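Local coordinates for nitrogenase iron-molybdenum cofactor biosynthesis protein NifB (Methanothermobacter thermautotrophicus, PDB 7JMA) that probably carries out the radical SAM-dependent insertion of a carbide as two [4Fe-4S] clusters are coupled into the [8Fe-9S-C] precursor of the nitrogenase cofactor, at residues Ala210-Ile223 with Val246-Arg258. Numbering follows the deposited sequence.
Sequences AREVKKRGASLMNI and VRNEVEKIIPVFR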
# COMPACT_ATOMS: atom_id res chain seq x y z
N ALA A 210 -3.01 13.13 -5.60
CA ALA A 210 -1.61 13.52 -5.55
C ALA A 210 -1.42 14.76 -4.68
O ALA A 210 -0.49 14.80 -3.86
CB ALA A 210 -1.08 13.77 -6.96
N ARG A 211 -2.28 15.76 -4.83
CA ARG A 211 -2.16 16.96 -4.00
C ARG A 211 -2.31 16.60 -2.52
O ARG A 211 -1.54 17.08 -1.68
CB ARG A 211 -3.19 18.01 -4.41
CG ARG A 211 -2.90 18.67 -5.74
CD ARG A 211 -3.91 19.77 -6.03
NE ARG A 211 -4.07 19.98 -7.46
CZ ARG A 211 -3.30 20.77 -8.19
NH1 ARG A 211 -2.30 21.44 -7.63
NH2 ARG A 211 -3.52 20.90 -9.49
N GLU A 212 -3.28 15.74 -2.20
CA GLU A 212 -3.54 15.41 -0.80
C GLU A 212 -2.39 14.61 -0.19
O GLU A 212 -1.96 14.87 0.94
CB GLU A 212 -4.84 14.62 -0.67
CG GLU A 212 -5.29 14.45 0.77
CD GLU A 212 -5.44 15.78 1.50
OE1 GLU A 212 -5.05 15.85 2.69
OE2 GLU A 212 -5.94 16.75 0.89
N VAL A 213 -1.90 13.59 -0.91
CA VAL A 213 -0.87 12.76 -0.29
C VAL A 213 0.46 13.52 -0.25
O VAL A 213 1.28 13.29 0.64
CB VAL A 213 -0.73 11.39 -0.98
CG1 VAL A 213 -2.07 10.61 -0.92
CG2 VAL A 213 -0.21 11.52 -2.42
N LYS A 214 0.68 14.43 -1.20
CA LYS A 214 1.88 15.27 -1.12
C LYS A 214 1.85 16.14 0.12
O LYS A 214 2.87 16.31 0.81
CB LYS A 214 2.00 16.13 -2.38
CG LYS A 214 3.13 17.14 -2.32
CD LYS A 214 4.19 16.85 -3.36
CE LYS A 214 5.39 17.79 -3.20
NZ LYS A 214 6.34 17.27 -2.17
N LYS A 215 0.67 16.70 0.44
CA LYS A 215 0.51 17.51 1.64
C LYS A 215 0.79 16.70 2.91
O LYS A 215 1.25 17.27 3.91
CB LYS A 215 -0.91 18.08 1.69
CG LYS A 215 -1.16 19.09 2.80
CD LYS A 215 -2.64 19.48 2.87
CE LYS A 215 -3.25 19.63 1.49
NZ LYS A 215 -4.54 20.37 1.52
N ARG A 216 0.54 15.39 2.88
CA ARG A 216 0.71 14.52 4.05
C ARG A 216 2.12 13.97 4.17
O ARG A 216 2.44 13.37 5.20
CB ARG A 216 -0.26 13.33 4.00
CG ARG A 216 -1.75 13.68 3.82
CD ARG A 216 -2.42 14.04 5.12
NE ARG A 216 -3.84 14.32 4.92
CZ ARG A 216 -4.78 14.07 5.83
NH1 ARG A 216 -4.44 13.54 7.00
NH2 ARG A 216 -6.06 14.33 5.56
N GLY A 217 2.95 14.12 3.14
CA GLY A 217 4.33 13.69 3.24
C GLY A 217 4.76 12.58 2.30
O GLY A 217 5.90 12.09 2.43
N ALA A 218 3.91 12.17 1.36
CA ALA A 218 4.31 11.14 0.40
C ALA A 218 5.46 11.65 -0.47
O ALA A 218 5.57 12.85 -0.75
CB ALA A 218 3.14 10.72 -0.49
N SER A 219 6.30 10.71 -0.92
CA SER A 219 7.46 11.00 -1.75
C SER A 219 7.28 10.70 -3.22
O SER A 219 7.96 11.31 -4.05
CB SER A 219 8.70 10.24 -1.26
OG SER A 219 9.13 10.71 0.01
N LEU A 220 6.38 9.78 -3.56
CA LEU A 220 6.30 9.27 -4.91
C LEU A 220 4.90 8.72 -5.10
O LEU A 220 4.29 8.24 -4.15
CB LEU A 220 7.36 8.18 -5.13
CG LEU A 220 7.42 7.44 -6.45
CD1 LEU A 220 7.91 8.38 -7.53
CD2 LEU A 220 8.36 6.24 -6.31
N MET A 221 4.40 8.83 -6.32
CA MET A 221 3.13 8.21 -6.68
C MET A 221 3.35 7.24 -7.82
O MET A 221 4.12 7.51 -8.74
CB MET A 221 2.10 9.25 -7.08
CG MET A 221 0.70 8.77 -6.84
SD MET A 221 -0.39 10.15 -6.53
CE MET A 221 -1.68 9.71 -7.68
N ASN A 222 2.66 6.11 -7.77
CA ASN A 222 2.70 5.11 -8.82
C ASN A 222 1.28 4.94 -9.31
O ASN A 222 0.42 4.46 -8.55
CB ASN A 222 3.28 3.79 -8.29
CG ASN A 222 3.50 2.76 -9.38
OD1 ASN A 222 3.49 3.08 -10.57
ND2 ASN A 222 3.70 1.52 -8.97
N ILE A 223 1.02 5.35 -10.54
CA ILE A 223 -0.29 5.17 -11.17
C ILE A 223 -0.33 3.78 -11.79
O ILE A 223 0.49 3.46 -12.66
CB ILE A 223 -0.57 6.25 -12.22
CG1 ILE A 223 -0.07 7.62 -11.76
CG2 ILE A 223 -2.07 6.31 -12.53
CD1 ILE A 223 -0.86 8.18 -10.61
N VAL A 246 -2.39 11.05 -17.37
CA VAL A 246 -2.54 11.27 -15.94
C VAL A 246 -1.18 11.26 -15.26
O VAL A 246 -0.94 12.02 -14.32
CB VAL A 246 -3.50 10.24 -15.31
CG1 VAL A 246 -4.93 10.45 -15.79
CG2 VAL A 246 -3.02 8.82 -15.55
N ARG A 247 -0.26 10.40 -15.72
CA ARG A 247 1.09 10.40 -15.16
C ARG A 247 1.76 11.75 -15.37
O ARG A 247 2.41 12.28 -14.46
CB ARG A 247 1.94 9.29 -15.78
CG ARG A 247 1.85 7.97 -15.03
CD ARG A 247 2.62 6.85 -15.73
NE ARG A 247 2.26 5.54 -15.17
CZ ARG A 247 2.16 4.41 -15.87
NH1 ARG A 247 2.41 4.41 -17.18
NH2 ARG A 247 1.82 3.28 -15.27
N ASN A 248 1.59 12.34 -16.56
CA ASN A 248 2.21 13.63 -16.84
C ASN A 248 1.60 14.74 -15.99
O ASN A 248 2.32 15.64 -15.54
CB ASN A 248 2.08 13.96 -18.33
CG ASN A 248 2.92 13.05 -19.20
OD1 ASN A 248 3.89 12.44 -18.73
ND2 ASN A 248 2.56 12.94 -20.47
N GLU A 249 0.29 14.69 -15.77
CA GLU A 249 -0.34 15.68 -14.90
C GLU A 249 0.09 15.50 -13.45
O GLU A 249 0.39 16.48 -12.76
CB GLU A 249 -1.86 15.58 -15.01
CG GLU A 249 -2.50 16.74 -15.76
CD GLU A 249 -3.93 17.00 -15.33
OE1 GLU A 249 -4.73 16.03 -15.31
OE2 GLU A 249 -4.26 18.16 -14.99
N VAL A 250 0.12 14.26 -12.97
CA VAL A 250 0.51 14.01 -11.58
C VAL A 250 1.95 14.45 -11.35
O VAL A 250 2.29 14.97 -10.28
CB VAL A 250 0.29 12.53 -11.23
CG1 VAL A 250 0.86 12.21 -9.85
CG2 VAL A 250 -1.19 12.20 -11.27
N GLU A 251 2.81 14.27 -12.36
CA GLU A 251 4.22 14.63 -12.25
C GLU A 251 4.42 16.11 -11.93
O GLU A 251 5.44 16.48 -11.34
CB GLU A 251 4.93 14.28 -13.55
CG GLU A 251 6.40 13.91 -13.40
CD GLU A 251 6.98 13.35 -14.68
OE1 GLU A 251 6.81 13.98 -15.75
OE2 GLU A 251 7.60 12.26 -14.62
N LYS A 252 3.47 16.96 -12.30
CA LYS A 252 3.59 18.37 -11.97
C LYS A 252 3.38 18.63 -10.48
O LYS A 252 3.71 19.72 -10.00
CB LYS A 252 2.59 19.20 -12.79
N ILE A 253 2.86 17.64 -9.75
CA ILE A 253 2.55 17.78 -8.34
C ILE A 253 3.50 16.98 -7.47
O ILE A 253 3.94 17.45 -6.41
CB ILE A 253 1.08 17.38 -8.08
CG1 ILE A 253 0.14 18.43 -8.71
CG2 ILE A 253 0.81 17.15 -6.61
CD1 ILE A 253 -0.98 17.83 -9.51
N ILE A 254 3.85 15.77 -7.88
CA ILE A 254 4.65 14.85 -7.07
C ILE A 254 5.41 13.94 -8.03
O ILE A 254 4.89 13.65 -9.12
CB ILE A 254 3.74 14.07 -6.10
CG1 ILE A 254 4.52 13.14 -5.17
CG2 ILE A 254 2.73 13.26 -6.89
CD1 ILE A 254 3.68 12.62 -4.02
N PRO A 255 6.62 13.49 -7.70
CA PRO A 255 7.32 12.54 -8.58
C PRO A 255 6.47 11.29 -8.84
O PRO A 255 5.72 10.83 -7.98
CB PRO A 255 8.58 12.20 -7.79
CG PRO A 255 8.85 13.43 -7.00
CD PRO A 255 7.49 13.95 -6.60
N VAL A 256 6.61 10.75 -10.05
CA VAL A 256 5.83 9.60 -10.49
C VAL A 256 6.80 8.47 -10.82
O VAL A 256 7.84 8.70 -11.44
CB VAL A 256 4.96 9.94 -11.71
CG1 VAL A 256 4.24 8.69 -12.23
CG2 VAL A 256 3.95 11.02 -11.35
N PHE A 257 6.44 7.26 -10.41
CA PHE A 257 7.26 6.10 -10.74
C PHE A 257 7.18 5.79 -12.24
O PHE A 257 6.09 5.69 -12.81
CB PHE A 257 6.82 4.89 -9.93
CG PHE A 257 7.57 3.63 -10.28
CD1 PHE A 257 8.82 3.39 -9.73
CD2 PHE A 257 7.03 2.69 -11.15
CE1 PHE A 257 9.52 2.23 -10.04
CE2 PHE A 257 7.72 1.54 -11.47
CZ PHE A 257 8.97 1.31 -10.91
N ARG A 258 8.34 5.64 -12.86
CA ARG A 258 8.45 5.24 -14.27
C ARG A 258 9.61 4.26 -14.45
O ARG A 258 9.43 3.05 -14.40
CB ARG A 258 8.65 6.46 -15.17
CG ARG A 258 7.49 7.43 -15.19
CD ARG A 258 7.95 8.76 -15.75
NE ARG A 258 6.89 9.76 -15.83
CZ ARG A 258 5.90 9.73 -16.72
NH1 ARG A 258 4.98 10.69 -16.72
NH2 ARG A 258 5.82 8.74 -17.60
O HOH W 1 3.51 5.18 -12.36
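Ile254 holds CG1 anti to its backbone N (chi1 -177°) and keeps its chain extended, which carries CD1 to Ala218 CB, and its other branch, CG2, is left to meet Ala210 CB at 3.8 Å. Ile223 shows a different solution: CG1 stands anti to the carbonyl carbon, beside the backbone N, and lies alongside the aliphatic part of Arg247, the two side chains sliding past each other in opposite directions, while CD1 meets Val250 CG2 tip to tip. Together they illustrate how the last strand of the parallel sheet in a radical SAM partial TIM barrel, 220-225, is closed off by the chain that follows it. The helical turns 246-251 run nearly antiparallel to 220-223, and residues 252-258 then turn back along the strand's outer edge, the inner edge being bonded to strand 190-197. Backbone pairing on the outer side amounts to a single parallel bridge: Met221 N donates to Pro255 O (2.9 Å), in the carbonyl plane, and Met221 O accepts from Phe257 N, with Val256 CA making a further CH...O contact to that oxygen. From helix 240-251, Val250 CG1 touches both Ala210 CB on helix 206-216 and Met221 SD on the strand. Ile253 continues the apolar seam onto helix 206-216, placing CG2 against the backbone of Ala210 and Arg211, and CD1 over the centre of one face of the Arg211 guanidinium, 3.9 Å above its plane. Leu220 CD1 packs on the Pro255-Phe257 backbone; Asn222 lies beside Phe257, amide and ring planes 62° apart. A water joins Asn222 OD1, Ile223 N and Phe257 O, with a weak bond from Arg247 NE. Arg247, also salt-bridged to Glu244, finishes the closure: its NH2 donates to Ile223 O at 2.9 Å, nearly along the C=O axis.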